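Local coordinates for protein dihydrodipicolinate synthase (Agrobacterium tumefaciens, PDB 3B4U) that probably catalyses the condensation of pyruvate with aspartate semialdehyde, an early step of lysine biosynthesis, at residues B[7-12]-B[31-36]; B[102-107]-B[124-129]; B[166-171]-B[179-184]; B[211-214]-B[220-223]. All coordinates share one frame; numbering follows the deposited sequence.

Contact 1: B[7-12]-B[31-36]; sequences LSAALT and RRCLSN
Cys33 rests on Ala9 and Leu11 where helix 23-35 lies over the first strand of a TIM barrel, so this contact belongs to the opening beta-alpha-beta unit of the fold: strand 6-10, the helix, and strand 40-43. The tight part is small. Ala9 and Cys33 have their CA atoms 6.8 Å apart, a close approach that goes with the small side chains on both sides. Their beta carbons face each other directly, Ala9 CB at 4.2 Å from Cys33 CB. With SG anti to the carbonyl carbon of its own residue (chi1 -71°), the thiol projects over the strand and touches Ala9 CB as well as Leu11. All three residues are buried, and the strand edge below them is taken up by backbone hydrogen bonds from Ala9 to Ser40 and Thr42.

The other side of the helix is quite different. Arg31 and Ser35 are exposed and have no contact with the strand. Arg32 is only partly exposed, and its NH1 forms a salt bridge to Glu260. The helix is already finishing here: Asn36 N still bonds Arg32 O at 2.9 Å, but Asn36 is the first residue to leave helical geometry.

Back at the packed end, Leu11 is not aimed straight at the helix from its CA. It turns in through its branch, which also lies on Met26, His29 and Ala30. The methyl that meets the sulfur is Leu11 CD1, 4.1 Å from Cys33 SG.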
loop_
_atom_site.group_PDB
_atom_site.type_symbol
_atom_site.label_atom_id
_atom_site.label_comp_id
_atom_site.label_asym_id
_atom_site.label_seq_id
_atom_site.Cartn_x
_atom_site.Cartn_y
_atom_site.Cartn_z
ATOM N N LEU B 7 12.140 -20.668 -13.606
ATOM C CA LEU B 7 10.864 -20.064 -13.965
ATOM C C LEU B 7 9.864 -20.262 -12.835
ATOM O O LEU B 7 9.578 -21.394 -12.438
ATOM C CB LEU B 7 10.306 -20.699 -15.255
ATOM C CG LEU B 7 8.948 -20.164 -15.670
ATOM C CD1 LEU B 7 8.967 -18.629 -15.871
ATOM C CD2 LEU B 7 8.434 -20.869 -16.924
ATOM N N SER B 8 9.292 -19.165 -12.373
ATOM C CA SER B 8 8.181 -19.223 -11.448
ATOM C C SER B 8 6.962 -18.579 -12.103
ATOM O O SER B 8 7.088 -17.513 -12.672
ATOM C CB SER B 8 8.565 -18.489 -10.158
ATOM O OG SER B 8 7.625 -18.739 -9.121
ATOM N N ALA B 9 5.776 -19.196 -12.003
ATOM C CA ALA B 9 4.561 -18.516 -12.430
ATOM C C ALA B 9 4.218 -17.440 -11.439
ATOM O O ALA B 9 4.203 -17.694 -10.227
ATOM C CB ALA B 9 3.414 -19.491 -12.537
ATOM N N ALA B 10 3.904 -16.240 -11.919
ATOM C CA ALA B 10 3.334 -15.187 -11.079
ATOM C C ALA B 10 1.854 -15.554 -11.011
ATOM O O ALA B 10 1.027 -15.076 -11.780
ATOM C CB ALA B 10 3.556 -13.796 -11.721
ATOM N N LEU B 11 1.506 -16.472 -10.108
ATOM C CA LEU B 11 0.276 -17.240 -10.245
ATOM C C LEU B 11 -0.944 -16.339 -10.099
ATOM O O LEU B 11 -1.069 -15.584 -9.144
ATOM C CB LEU B 11 0.222 -18.346 -9.182
ATOM C CG LEU B 11 -0.692 -19.496 -9.529
ATOM C CD1 LEU B 11 -0.065 -20.406 -10.579
ATOM C CD2 LEU B 11 -1.084 -20.270 -8.265
ATOM N N THR B 12 -1.894 -16.493 -11.004
ATOM C CA THR B 12 -3.186 -15.834 -10.890
ATOM C C THR B 12 -4.015 -16.483 -9.774
ATOM O O THR B 12 -3.910 -17.681 -9.504
ATOM C CB THR B 12 -3.907 -15.907 -12.249
ATOM O OG1 THR B 12 -3.806 -17.231 -12.798
ATOM C CG2 THR B 12 -3.291 -14.933 -13.245
ATOM N N ARG B 31 -0.582 -26.671 -10.157
ATOM C CA ARG B 31 -0.080 -27.966 -10.599
ATOM C C ARG B 31 0.130 -27.984 -12.106
ATOM O O ARG B 31 1.105 -28.556 -12.594
ATOM C CB ARG B 31 -1.052 -29.073 -10.230
ATOM C CG ARG B 31 -1.083 -29.373 -8.747
ATOM C CD ARG B 31 0.128 -30.145 -8.279
ATOM N NE ARG B 31 -0.035 -30.659 -6.907
ATOM C CZ ARG B 31 0.951 -31.167 -6.165
ATOM N NH1 ARG B 31 0.673 -31.581 -4.948
ATOM N NH2 ARG B 31 2.194 -31.267 -6.602
ATOM N N ARG B 32 -0.779 -27.374 -12.851
ATOM C CA ARG B 32 -0.649 -27.284 -14.315
ATOM C C ARG B 32 0.599 -26.492 -14.685
ATOM O O ARG B 32 1.386 -26.906 -15.544
ATOM C CB ARG B 32 -1.917 -26.664 -14.902
ATOM C CG ARG B 32 -1.781 -26.314 -16.382
ATOM C CD ARG B 32 -3.120 -25.945 -17.027
ATOM N NE ARG B 32 -3.755 -24.849 -16.299
ATOM C CZ ARG B 32 -5.023 -24.787 -15.935
ATOM N NH1 ARG B 32 -5.870 -25.728 -16.302
ATOM N NH2 ARG B 32 -5.447 -23.783 -15.203
ATOM N N CYS B 33 0.808 -25.335 -14.065
ATOM C CA CYS B 33 1.974 -24.529 -14.371
ATOM C C CYS B 33 3.282 -25.236 -14.029
ATOM O O CYS B 33 4.255 -25.186 -14.810
ATOM C CB CYS B 33 1.876 -23.193 -13.615
ATOM S SG CYS B 33 0.615 -22.062 -14.248
ATOM N N LEU B 34 3.310 -25.913 -12.894
ATOM C CA LEU B 34 4.465 -26.725 -12.525
ATOM C C LEU B 34 4.703 -27.850 -13.518
ATOM O O LEU B 34 5.811 -28.011 -14.039
ATOM C CB LEU B 34 4.293 -27.246 -11.099
ATOM C CG LEU B 34 4.335 -26.193 -9.984
ATOM C CD1 LEU B 34 3.785 -26.763 -8.692
ATOM C CD2 LEU B 34 5.726 -25.628 -9.754
ATOM N N SER B 35 3.653 -28.539 -13.920
ATOM C CA SER B 35 3.777 -29.622 -14.896
ATOM C C SER B 35 4.264 -29.151 -16.255
ATOM O O SER B 35 4.970 -29.877 -16.966
ATOM C CB SER B 35 2.409 -30.315 -15.050
ATOM O OG SER B 35 2.427 -31.321 -16.068
ATOM N N ASN B 36 3.877 -27.950 -16.644
ATOM C CA ASN B 36 4.189 -27.413 -17.957
ATOM C C ASN B 36 5.489 -26.641 -18.011
ATOM O O ASN B 36 5.793 -26.066 -19.054
ATOM C CB ASN B 36 3.053 -26.529 -18.441
ATOM C CG ASN B 36 1.844 -27.325 -18.869
ATOM O OD1 ASN B 36 1.953 -28.531 -19.165
ATOM N ND2 ASN B 36 0.680 -26.688 -18.874
#

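Contact 2: B[102-107]-B[124-129]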
loop_
_atom_site.group_PDB
_atom_site.type_symbol
_atom_site.label_atom_id
_atom_site.label_comp_id
_atom_site.label_asym_id
_atom_site.label_seq_id
_atom_site.Cartn_x
_atom_site.Cartn_y
_atom_site.Cartn_z
ATOM N N ILE B 102 10.767 -15.434 -0.284
ATOM C CA ILE B 102 9.829 -14.337 -0.198
ATOM C C ILE B 102 10.108 -13.373 -1.350
ATOM O O ILE B 102 11.254 -13.052 -1.606
ATOM C CB ILE B 102 10.019 -13.567 1.132
ATOM C CG1 ILE B 102 9.972 -14.507 2.349
ATOM C CG2 ILE B 102 8.964 -12.443 1.259
ATOM C CD1 ILE B 102 8.709 -15.335 2.462
ATOM N N LEU B 103 9.058 -12.893 -2.016
ATOM C CA LEU B 103 9.158 -11.787 -2.963
ATOM C C LEU B 103 8.685 -10.571 -2.214
ATOM O O LEU B 103 7.483 -10.399 -2.005
ATOM C CB LEU B 103 8.315 -12.073 -4.194
ATOM C CG LEU B 103 8.282 -10.926 -5.206
ATOM C CD1 LEU B 103 9.672 -10.658 -5.793
ATOM C CD2 LEU B 103 7.271 -11.219 -6.322
ATOM N N LEU B 104 9.627 -9.760 -1.753
ATOM C CA LEU B 104 9.342 -8.675 -0.833
ATOM C C LEU B 104 9.396 -7.326 -1.516
ATOM O O LEU B 104 10.450 -6.848 -1.930
ATOM C CB LEU B 104 10.338 -8.711 0.325
ATOM C CG LEU B 104 10.138 -7.681 1.429
ATOM C CD1 LEU B 104 8.798 -7.829 2.148
ATOM C CD2 LEU B 104 11.299 -7.741 2.422
ATOM N N ALA B 105 8.239 -6.685 -1.592
ATOM C CA ALA B 105 8.170 -5.329 -2.083
ATOM C C ALA B 105 8.609 -4.357 -0.998
ATOM O O ALA B 105 8.389 -4.601 0.177
ATOM C CB ALA B 105 6.750 -4.975 -2.547
ATOM N N PRO B 106 9.189 -3.220 -1.394
ATOM C CA PRO B 106 9.329 -2.120 -0.436
ATOM C C PRO B 106 7.928 -1.605 -0.062
ATOM O O PRO B 106 6.971 -1.844 -0.782
ATOM C CB PRO B 106 10.093 -1.059 -1.223
ATOM C CG PRO B 106 9.612 -1.284 -2.628
ATOM C CD PRO B 106 9.508 -2.785 -2.774
ATOM N N PRO B 107 7.833 -0.891 1.051
ATOM C CA PRO B 107 6.581 -0.278 1.423
ATOM C C PRO B 107 6.149 0.744 0.355
ATOM O O PRO B 107 6.994 1.397 -0.259
ATOM C CB PRO B 107 6.926 0.362 2.765
ATOM C CG PRO B 107 8.406 0.678 2.669
ATOM C CD PRO B 107 8.939 -0.484 1.933
ATOM N N ALA B 124 15.167 -3.426 9.248
ATOM C CA ALA B 124 14.251 -3.642 10.371
ATOM C C ALA B 124 13.369 -4.863 10.153
ATOM O O ALA B 124 13.115 -5.620 11.083
ATOM C CB ALA B 124 13.405 -2.404 10.596
ATOM N N VAL B 125 12.925 -5.075 8.921
ATOM C CA VAL B 125 12.144 -6.279 8.602
ATOM C C VAL B 125 12.985 -7.530 8.861
ATOM O O VAL B 125 12.512 -8.456 9.515
ATOM C CB VAL B 125 11.636 -6.250 7.137
ATOM C CG1 VAL B 125 11.013 -7.593 6.740
ATOM C CG2 VAL B 125 10.617 -5.131 6.975
ATOM N N PHE B 126 14.212 -7.549 8.394
ATOM C CA PHE B 126 15.069 -8.718 8.553
ATOM C C PHE B 126 15.363 -8.991 10.026
ATOM O O PHE B 126 15.326 -10.152 10.455
ATOM C CB PHE B 126 16.360 -8.567 7.751
ATOM C CG PHE B 126 16.157 -8.339 6.276
ATOM C CD1 PHE B 126 14.987 -8.730 5.605
ATOM C CD2 PHE B 126 17.122 -7.681 5.561
ATOM C CE1 PHE B 126 14.807 -8.450 4.277
ATOM C CE2 PHE B 126 16.956 -7.405 4.232
ATOM C CZ PHE B 126 15.792 -7.809 3.589
ATOM N N SER B 127 15.630 -7.939 10.797
ATOM C CA SER B 127 15.860 -8.089 12.237
ATOM C C SER B 127 14.648 -8.676 12.922
ATOM O O SER B 127 14.782 -9.516 13.825
ATOM C CB SER B 127 16.202 -6.737 12.862
ATOM O OG SER B 127 16.395 -6.876 14.264
ATOM N N LYS B 128 13.457 -8.207 12.557
ATOM C CA LYS B 128 12.227 -8.679 13.144
ATOM C C LYS B 128 11.925 -10.133 12.768
ATOM O O LYS B 128 11.461 -10.912 13.607
ATOM C CB LYS B 128 11.083 -7.755 12.743
ATOM C CG LYS B 128 9.786 -8.078 13.427
ATOM C CD LYS B 128 9.860 -7.885 14.927
ATOM C CE LYS B 128 8.482 -7.975 15.579
ATOM N NZ LYS B 128 8.570 -7.637 17.032
ATOM N N ILE B 129 12.194 -10.525 11.529
ATOM C CA ILE B 129 12.061 -11.952 11.158
ATOM C C ILE B 129 12.954 -12.797 12.069
ATOM O O ILE B 129 12.529 -13.853 12.572
ATOM C CB ILE B 129 12.417 -12.199 9.688
ATOM C CG1 ILE B 129 11.410 -11.517 8.745
ATOM C CG2 ILE B 129 12.461 -13.704 9.386
ATOM C CD1 ILE B 129 11.869 -11.444 7.343
#
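One methyl of Leu104 carries this contact: CD2 reaches outward from strand 101-104 and meets two successive residues of helix 115-129. It comes closest to the aromatic ring, with Leu104 CD2 4.0 Å from Phe126 CE1. The two ring carbons next to CE1 are farther from it, so the methyl meets the ring around a single atom and at a slant. On the neighbouring residue the partner is a branch methyl, Val125 CG1, which lies 4.3 Å from Leu104 CD2.

The reach is long. Leu104 and Val125, whose CA atoms are the nearest pair, are still 10.1 Å apart, and side chains bridge that gap. Leu104 extends with CG opposite its backbone N (chi1 -177°), which carries CG out toward the helix, and CD2 is the methyl that arrives there. Val125 points at the strand from its own CA, whereas Phe126 starts out along the flank of the helix and only its ring comes into play.

One shell further out, Phe122 from the previous turn of the helix also touches Leu104, and Ile136 on the next strand touches both Leu104 and the Phe126 ring. That ring has an edge-to-face, T-shaped partner in Phe161. Underneath, strand 101-104 is held in its sheet by backbone hydrogen bonds, Leu103 to Thr77 and Val79, Leu104 to Leu137. The whole is an apolar layer between strand and helix, as found in each beta-alpha-beta unit of a TIM barrel, here the one built from strand 101-104, helix 115-129 and strand 136-140.

Contact 3: B[166-171]-B[179-184]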
loop_
_atom_site.group_PDB
_atom_site.type_symbol
_atom_site.label_atom_id
_atom_site.label_comp_id
_atom_site.label_asym_id
_atom_site.label_seq_id
_atom_site.Cartn_x
_atom_site.Cartn_y
_atom_site.Cartn_z
ATOM N N THR B 166 18.858 -12.542 -1.376
ATOM C CA THR B 166 19.394 -13.513 -2.285
ATOM C C THR B 166 19.092 -13.218 -3.751
ATOM O O THR B 166 19.579 -13.925 -4.627
ATOM C CB THR B 166 18.957 -14.938 -1.939
ATOM O OG1 THR B 166 17.536 -15.021 -2.083
ATOM C CG2 THR B 166 19.366 -15.330 -0.512
ATOM N N GLY B 167 18.312 -12.180 -4.025
ATOM C CA GLY B 167 17.982 -11.882 -5.396
ATOM C C GLY B 167 17.139 -10.639 -5.489
ATOM O O GLY B 167 16.786 -10.001 -4.494
ATOM N N VAL B 168 16.868 -10.299 -6.750
ATOM C CA VAL B 168 16.101 -9.131 -7.118
ATOM C C VAL B 168 15.133 -9.542 -8.212
ATOM O O VAL B 168 15.568 -10.112 -9.212
ATOM C CB VAL B 168 16.993 -7.999 -7.661
ATOM C CG1 VAL B 168 16.135 -6.748 -8.006
ATOM C CG2 VAL B 168 18.076 -7.601 -6.664
ATOM N N LYS B 169 13.850 -9.208 -8.061
ATOM C CA LYS B 169 12.929 -9.287 -9.189
ATOM C C LYS B 169 12.855 -7.899 -9.781
ATOM O O LYS B 169 12.263 -6.982 -9.205
ATOM C CB LYS B 169 11.547 -9.775 -8.743
ATOM C CG LYS B 169 10.527 -9.789 -9.874
ATOM C CD LYS B 169 10.894 -10.716 -11.020
ATOM C CE LYS B 169 9.898 -10.668 -12.147
ATOM N NZ LYS B 169 10.301 -11.651 -13.219
ATOM N N ASP B 170 13.514 -7.729 -10.934
ATOM C CA ASP B 170 13.596 -6.452 -11.570
ATOM C C ASP B 170 12.549 -6.374 -12.649
ATOM O O ASP B 170 12.735 -6.896 -13.749
ATOM C CB ASP B 170 14.993 -6.229 -12.164
ATOM C CG ASP B 170 15.118 -4.902 -12.847
ATOM O OD1 ASP B 170 14.223 -4.055 -12.688
ATOM O OD2 ASP B 170 16.130 -4.713 -13.549
ATOM N N SER B 171 11.464 -5.704 -12.321
ATOM C CA SER B 171 10.348 -5.470 -13.225
ATOM C C SER B 171 10.344 -4.002 -13.665
ATOM O O SER B 171 9.319 -3.472 -14.016
ATOM C CB SER B 171 9.034 -5.873 -12.573
ATOM O OG SER B 171 9.076 -7.268 -12.393
ATOM N N GLU B 179 21.099 -4.206 -16.593
ATOM C CA GLU B 179 22.445 -4.598 -16.967
ATOM C C GLU B 179 23.459 -4.353 -15.832
ATOM O O GLU B 179 24.388 -5.129 -15.675
ATOM C CB GLU B 179 22.853 -3.934 -18.286
ATOM C CG GLU B 179 23.265 -2.517 -18.228
ATOM C CD GLU B 179 23.832 -2.031 -19.552
ATOM O OE1 GLU B 179 24.359 -2.869 -20.285
ATOM O OE2 GLU B 179 23.735 -0.839 -19.822
ATOM N N ARG B 180 23.285 -3.261 -15.077
ATOM C CA ARG B 180 24.088 -2.973 -13.882
ATOM C C ARG B 180 23.817 -3.961 -12.766
ATOM O O ARG B 180 24.739 -4.367 -12.069
ATOM C CB ARG B 180 23.808 -1.565 -13.372
ATOM C CG ARG B 180 24.336 -0.507 -14.292
ATOM C CD ARG B 180 23.950 0.866 -13.831
ATOM N NE ARG B 180 24.667 1.202 -12.610
ATOM C CZ ARG B 180 24.117 1.648 -11.487
ATOM N NH1 ARG B 180 22.809 1.838 -11.386
ATOM N NH2 ARG B 180 24.898 1.915 -10.445
ATOM N N LEU B 181 22.538 -4.349 -12.585
ATOM C CA LEU B 181 22.247 -5.403 -11.615
ATOM C C LEU B 181 23.024 -6.651 -11.959
ATOM O O LEU B 181 23.523 -7.326 -11.081
ATOM C CB LEU B 181 20.747 -5.751 -11.528
ATOM C CG LEU B 181 19.822 -4.738 -10.879
ATOM C CD1 LEU B 181 18.420 -5.320 -10.949
ATOM C CD2 LEU B 181 20.224 -4.424 -9.439
ATOM N N LEU B 182 23.099 -7.007 -13.235
ATOM C CA LEU B 182 23.820 -8.200 -13.617
ATOM C C LEU B 182 25.331 -8.058 -13.395
ATOM O O LEU B 182 25.963 -8.973 -12.861
ATOM C CB LEU B 182 23.477 -8.590 -15.058
ATOM C CG LEU B 182 22.014 -9.030 -15.250
ATOM C CD1 LEU B 182 21.641 -9.011 -16.732
ATOM C CD2 LEU B 182 21.747 -10.409 -14.609
ATOM N N LYS B 183 25.906 -6.910 -13.758
ATOM C CA LYS B 183 27.359 -6.709 -13.560
ATOM C C LYS B 183 27.796 -6.636 -12.112
ATOM O O LYS B 183 28.852 -7.152 -11.744
ATOM C CB LYS B 183 27.792 -5.419 -14.259
ATOM C CG LYS B 183 27.741 -5.500 -15.753
ATOM C CD LYS B 183 28.005 -4.116 -16.357
ATOM C CE LYS B 183 28.007 -4.113 -17.854
ATOM N NZ LYS B 183 28.293 -2.734 -18.376
ATOM N N GLU B 184 27.013 -5.904 -11.321
ATOM C CA GLU B 184 27.366 -5.644 -9.946
ATOM C C GLU B 184 26.864 -6.720 -9.019
ATOM O O GLU B 184 27.513 -6.980 -8.011
ATOM C CB GLU B 184 26.838 -4.296 -9.485
ATOM C CG GLU B 184 27.348 -3.138 -10.262
ATOM C CD GLU B 184 28.824 -2.916 -10.127
ATOM O OE1 GLU B 184 29.435 -3.202 -9.069
ATOM O OE2 GLU B 184 29.374 -2.456 -11.139
#
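Leu181 projects from helix 175-185 onto two alternate residues of strand 165-170, Val168 and Asp170, within one beta-alpha-beta unit of the TIM barrel. The apolar part is methyl against methyl. Val168 and Leu181 approach tip to tip, with Val168 CG1 4.0 Å from Leu181 CD1, and Val154 of helix 151-160 packs on both of them.

The second kind of contact sets a methyl beside a carboxylate. The side chains of Leu181 and Asp170 pass at a slant, with Leu181 CD1 3.7 Å from Asp170 CB, so the methyl covers the aspartate's carbon stem as well as its acid end. With CG opposite the backbone N (chi1 180°), Asp170 stretches out from the strand toward the helix.

The buried acid has its polar bonding elsewhere. Its OD1 is hydrogen-bonded to Ser172 OG and Asn140 ND2, and its OD2 to Thr178 OG1, with a weak bond to His177 ND1. These partners fix the carboxylate beside the leucine methyl, and both oxygens are bonded although the residue is buried. The closest approach of the contact is at this boundary, Asp170 OD2 to Leu181 CD1 at 3.5 Å.

Contact 4: B[211-214]-B[220-223]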
loop_
_atom_site.group_PDB
_atom_site.type_symbol
_atom_site.label_atom_id
_atom_site.label_comp_id
_atom_site.label_asym_id
_atom_site.label_seq_id
_atom_site.Cartn_x
_atom_site.Cartn_y
_atom_site.Cartn_z
ATOM N N SER B 211 6.887 -14.838 -13.709
ATOM C CA SER B 211 6.267 -14.411 -14.967
ATOM C C SER B 211 4.758 -14.512 -14.983
ATOM O O SER B 211 4.212 -15.586 -14.727
ATOM C CB SER B 211 6.830 -15.271 -16.090
ATOM O OG SER B 211 6.056 -15.139 -17.287
ATOM N N GLY B 212 4.080 -13.444 -15.372
ATOM C CA GLY B 212 2.647 -13.472 -15.573
ATOM C C GLY B 212 2.224 -14.248 -16.816
ATOM O O GLY B 212 1.260 -15.004 -16.789
ATOM N N VAL B 213 2.951 -14.077 -17.913
ATOM C CA VAL B 213 2.654 -14.790 -19.138
ATOM C C VAL B 213 2.800 -16.288 -18.960
ATOM O O VAL B 213 2.114 -17.048 -19.630
ATOM C CB VAL B 213 3.511 -14.226 -20.326
ATOM C CG1 VAL B 213 3.406 -15.099 -21.551
ATOM C CG2 VAL B 213 3.109 -12.765 -20.605
ATOM N N ALA B 214 3.659 -16.724 -18.040
ATOM C CA ALA B 214 3.839 -18.133 -17.761
ATOM C C ALA B 214 2.592 -18.798 -17.164
ATOM O O ALA B 214 2.556 -20.018 -17.098
ATOM C CB ALA B 214 5.046 -18.367 -16.825
ATOM N N GLU B 220 6.758 -21.674 -23.451
ATOM C CA GLU B 220 7.366 -20.605 -24.224
ATOM C C GLU B 220 8.193 -19.671 -23.340
ATOM O O GLU B 220 9.304 -19.262 -23.675
ATOM C CB GLU B 220 6.300 -19.794 -24.984
ATOM C CG GLU B 220 5.608 -20.561 -26.108
ATOM C CD GLU B 220 4.516 -21.523 -25.692
ATOM O OE1 GLU B 220 4.193 -21.650 -24.486
ATOM O OE2 GLU B 220 3.980 -22.177 -26.609
ATOM N N VAL B 221 7.667 -19.341 -22.172
ATOM C CA VAL B 221 8.418 -18.516 -21.228
ATOM C C VAL B 221 9.614 -19.288 -20.677
ATOM O O VAL B 221 10.667 -18.702 -20.472
ATOM C CB VAL B 221 7.529 -17.916 -20.118
ATOM C CG1 VAL B 221 8.369 -17.075 -19.177
ATOM C CG2 VAL B 221 6.396 -17.061 -20.724
ATOM N N ARG B 222 9.471 -20.590 -20.425
ATOM C CA ARG B 222 10.609 -21.363 -19.932
ATOM C C ARG B 222 11.812 -21.293 -20.874
ATOM O O ARG B 222 12.948 -21.176 -20.441
ATOM C CB ARG B 222 10.190 -22.810 -19.660
ATOM C CG ARG B 222 11.300 -23.592 -19.003
ATOM C CD ARG B 222 10.975 -25.074 -18.800
ATOM N NE ARG B 222 12.157 -25.763 -18.281
ATOM C CZ ARG B 222 12.591 -25.743 -17.032
ATOM N NH1 ARG B 222 11.894 -25.167 -16.036
ATOM N NH2 ARG B 222 13.756 -26.311 -16.774
ATOM N N ALA B 223 11.542 -21.337 -22.172
ATOM C CA ALA B 223 12.638 -21.297 -23.150
ATOM C C ALA B 223 13.412 -19.996 -23.014
ATOM O O ALA B 223 14.618 -19.966 -23.242
ATOM C CB ALA B 223 12.091 -21.474 -24.538
#
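An ST motif at the end of strand 208-211 shapes the turn in which Ser211, Val213 and Ala214 close round Val221 of helix 218-225. Ser211 OG accepts a hydrogen bond from Ala214 N, three residues on, at 3.0 Å and with an N-H...O angle of 146°. The bond closes the turn on itself, and three of its residues pack on one valine.

Val221 uses each of its branches. CG1, opposite the backbone N (chi1 180°), goes to the serine, with Val221 CG1 3.6 Å from Ser211 OG. CG2 turns to the other end of the turn and meets Val213 CG1 at 3.7 Å, where the two valines lie aslant. The same CG2 lies 3.8 Å from Ala214 N, so Val221 packs over the donor as well as the acceptor of the ST bond. Close by, Ala214 CB and Val221 CB are 4.1 Å apart.

All four of these residues are buried. Leu7 of strand 6-10 packs on Ser211, Ala214 and Val221 together, while Val213 also touches Ile234 and Val238 of helix 232-240. Turn and helix start are also joined by a hydrogen bond between Thr218 OG1 and Ala214 O. A short, internally bonded turn that drops from a strand's end onto the following helix is one of the beta-alpha connections of a TIM barrel, here the one after its eighth strand.

All four contacts are buried, and none is a surface patch. Contacts 1, 2 and 3 each join a barrel strand to the helix that follows it, whereas contact 4 joins a turn to its helix. Contact 2 is wholly hydrocarbon, contact 1 adds a thiol, contact 3 places a bonded carboxylate beside a methyl, and contact 4 sets a valine into a hydrogen-bonded turn. Contacts 1 and 4 are neighbours where the first and eighth strands close the barrel, joined by Ser8 O to Ser211 N at 2.9 Å. Contacts 2 and 3 meet through Leu103 CD1 and Lys169 CB, 3.6 Å apart. Contacts 1 and 2 lie on opposite sides of the chain's centre.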